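Local coordinates for hypothetical protein SA2161 (Staphylococcus aureus, PDB 1Y7R) that is of unknown function but, as a member of the GNAT family, probably transfers an acetyl group from acetyl-coenzyme A to an unidentified acceptor, at residues S82-M85 with E86-K90. The protein carries 4 engineered substitutions. Numbering follows the deposited sequence.
Sequences SLIM and EHIMK. With PO4 (phosphate ion), chain C.
Helix 80-95, the crossover helix of a beta-alpha-beta unit between strands 63-71 and 101-107 of the GNAT fold, supplies both halves of this local contact, which sets Leu83, Ile84 and Met85 one turn before His87, Ile88 and Met89. Four successive i to i+4 backbone bonds join the turns, among them Ile88 N to Ile84 O at 2.9 Å. Ile84 and Ile88 lie side by side, pointing the same way, and their branched aliphatic chains pack on the sheet, Ile84 on Val71 and Ile88 on Ile66 and Ile69; Ile84 CG2 meets Ile88 CD1 at 3.9 Å. Beside them, the flexible selenomethionines Met85 and Met89 fold so that their CE methyls come within 3.7 Å, while Met85 also packs on Phe117 and Phe119. On another flank Leu83, its CG anti to the backbone N (chi1 -173°), brings CD1 alongside the CD2-NE2 side of the His87 imidazole. That ring presents its edge to Leu83 O, with CD2 only 3.1 Å from the oxygen, and its ND1 is hydrogen-bonded to Tyr6 OH. Near the start of the helix lies a phosphate ion, probably picked up from the crystallisation medium; its place is consistent with the site where GNAT enzymes hold the pyrophosphate of coenzyme A. Small and polar, Ser82 grips it twice: N donates to O3 at 3.1 Å, and OG donates to O2 at 2.8 Å.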
ATOM      1  N   SER A  82       4.526 -18.057   7.366  1.00  5.78           N
ATOM      2  CA  SER A  82       5.949 -17.745   7.359  1.00  5.73           C
ATOM      3  C   SER A  82       6.542 -18.078   6.005  1.00  5.55           C
ATOM      4  O   SER A  82       7.351 -17.320   5.493  1.00  5.75           O
ATOM      5  CB  SER A  82       6.709 -18.514   8.447  1.00  5.55           C
ATOM      6  OG  SER A  82       6.685 -17.788   9.678  1.00  9.36           O
ATOM      7  N   LEU A  83       6.117 -19.194   5.412  1.00  5.51           N
ATOM      8  CA  LEU A  83       6.593 -19.562   4.071  1.00  5.12           C
ATOM      9  C   LEU A  83       6.264 -18.481   3.011  1.00  4.45           C
ATOM     10  O   LEU A  83       7.138 -18.043   2.235  1.00  5.61           O
ATOM     11  CB  LEU A  83       6.035 -20.947   3.689  1.00  4.35           C
ATOM     12  CG  LEU A  83       6.628 -21.501   2.368  1.00  7.54           C
ATOM     13  CD1 LEU A  83       8.152 -21.608   2.373  1.00  9.70           C
ATOM     14  CD2 LEU A  83       6.048 -22.850   2.140  1.00  6.48           C
ATOM     15  N   ILE A  84       5.016 -18.023   3.029  1.00  3.98           N
ATOM     16  CA  ILE A  84       4.573 -16.897   2.192  1.00  4.15           C
ATOM     17  C   ILE A  84       5.471 -15.661   2.403  1.00  3.99           C
ATOM     18  O   ILE A  84       6.011 -15.080   1.451  1.00  4.67           O
ATOM     19  CB  ILE A  84       3.094 -16.607   2.468  1.00  3.73           C
ATOM     20  CG1 ILE A  84       2.249 -17.728   1.843  1.00  5.05           C
ATOM     21  CG2 ILE A  84       2.681 -15.231   1.908  1.00  5.34           C
ATOM     22  CD1 ILE A  84       0.833 -17.857   2.403  1.00 10.00           C
HETATM   23  N   MSE A  85       5.671 -15.303   3.660  1.00  4.85           N
HETATM   24  CA  MSE A  85       6.462 -14.110   3.981  1.00  5.50           C
HETATM   25  C   MSE A  85       7.911 -14.272   3.541  1.00  5.98           C
HETATM   26  O   MSE A  85       8.494 -13.310   3.077  1.00  6.37           O
HETATM   27  CB  MSE A  85       6.382 -13.787   5.477  1.00  6.93           C
HETATM   28  CG  MSE A  85       5.089 -13.161   5.943  1.00  6.56           C
HETATM   29 SE   MSE A  85       4.727 -11.426   5.010  1.00 17.61          SE
HETATM   30  CE  MSE A  85       6.178 -10.372   5.800  1.00 10.83           C
ATOM     31  N   GLU A  86       8.500 -15.471   3.674  1.00  5.85           N
ATOM     32  CA  GLU A  86       9.865 -15.682   3.216  1.00  7.00           C
ATOM     33  C   GLU A  86       9.973 -15.377   1.721  1.00  6.60           C
ATOM     34  O   GLU A  86      10.914 -14.723   1.268  1.00  7.67           O
ATOM     35  CB  GLU A  86      10.329 -17.126   3.508  1.00  7.56           C
ATOM     36  CG  GLU A  86      10.595 -17.396   4.992  1.00 11.23           C
ATOM     37  CD  GLU A  86      11.935 -16.776   5.479  1.00 12.39           C
ATOM     38  OE1 GLU A  86      12.478 -15.880   4.791  1.00 14.23           O
ATOM     39  OE2 GLU A  86      12.452 -17.208   6.537  1.00 14.22           O
ATOM     40  N   HIS A  87       9.002 -15.834   0.940  1.00  5.50           N
ATOM     41  CA  HIS A  87       9.044 -15.554  -0.514  1.00  5.80           C
ATOM     42  C   HIS A  87       8.790 -14.076  -0.839  1.00  5.97           C
ATOM     43  O   HIS A  87       9.492 -13.477  -1.684  1.00  6.48           O
ATOM     44  CB  HIS A  87       8.108 -16.511  -1.238  1.00  6.00           C
ATOM     45  CG  HIS A  87       8.649 -17.906  -1.301  1.00  8.58           C
ATOM     46  ND1 HIS A  87       9.455 -18.339  -2.335  1.00  9.58           N
ATOM     47  CD2 HIS A  87       8.585 -18.932  -0.417  1.00  8.78           C
ATOM     48  CE1 HIS A  87       9.812 -19.594  -2.114  1.00 10.35           C
ATOM     49  NE2 HIS A  87       9.302 -19.978  -0.956  1.00  9.52           N
ATOM     50  N   ILE A  88       7.872 -13.456  -0.100  1.00  5.25           N
ATOM     51  CA  ILE A  88       7.649 -12.013  -0.247  1.00  5.89           C
ATOM     52  C   ILE A  88       8.904 -11.210   0.110  1.00  5.51           C
ATOM     53  O   ILE A  88       9.293 -10.281  -0.620  1.00  6.89           O
ATOM     54  CB  ILE A  88       6.426 -11.567   0.592  1.00  5.76           C
ATOM     55  CG1 ILE A  88       5.152 -12.073  -0.066  1.00  5.84           C
ATOM     56  CG2 ILE A  88       6.383 -10.056   0.771  1.00  5.57           C
ATOM     57  CD1 ILE A  88       3.938 -11.771   0.754  1.00 11.49           C
HETATM   58  N   MSE A  89       9.561 -11.588   1.206  1.00  6.19           N
HETATM   59  CA  MSE A  89      10.752 -10.838   1.660  1.00  7.06           C
HETATM   60  C   MSE A  89      11.924 -11.017   0.703  1.00  7.37           C
HETATM   61  O   MSE A  89      12.738 -10.088   0.530  1.00  7.80           O
HETATM   62  CB  MSE A  89      11.145 -11.213   3.093  1.00  7.13           C
HETATM   63  CG  MSE A  89      10.151 -10.756   4.159  1.00 11.93           C
HETATM   64 SE   MSE A  89       9.592  -8.849   4.006  1.00 23.54          SE
HETATM   65  CE  MSE A  89       8.130  -9.025   2.898  1.00 24.84           C
ATOM     66  N   LYS A  90      12.018 -12.198   0.094  1.00  7.15           N
ATOM     67  CA  LYS A  90      12.927 -12.423  -1.036  1.00  8.50           C
ATOM     68  C   LYS A  90      12.700 -11.510  -2.258  1.00  7.64           C
ATOM     69  O   LYS A  90      13.661 -10.936  -2.806  1.00  7.79           O
ATOM     70  CB  LYS A  90      12.922 -13.909  -1.407  1.00  9.05           C
ATOM     71  CG  LYS A  90      13.878 -14.247  -2.531  1.00 11.75           C
ATOM     72  CD  LYS A  90      14.047 -15.756  -2.655  1.00 18.71           C
ATOM     73  CE  LYS A  90      15.401 -16.150  -2.095  1.00 20.96           C
ATOM     74  NZ  LYS A  90      15.821 -15.223  -0.993  1.00 24.52           N
TER
HETATM   75  P   PO4 C 503       3.537 -19.196  11.270  0.50  2.06           P
HETATM   76  O1  PO4 C 503       2.751 -17.933  11.592  0.50  2.00           O
HETATM   77  O2  PO4 C 503       5.011 -19.018  11.533  0.50  2.00           O
HETATM   78  O3  PO4 C 503       3.295 -19.456   9.796  0.50  2.00           O
HETATM   79  O4  PO4 C 503       3.027 -20.420  12.000  0.50  3.35           O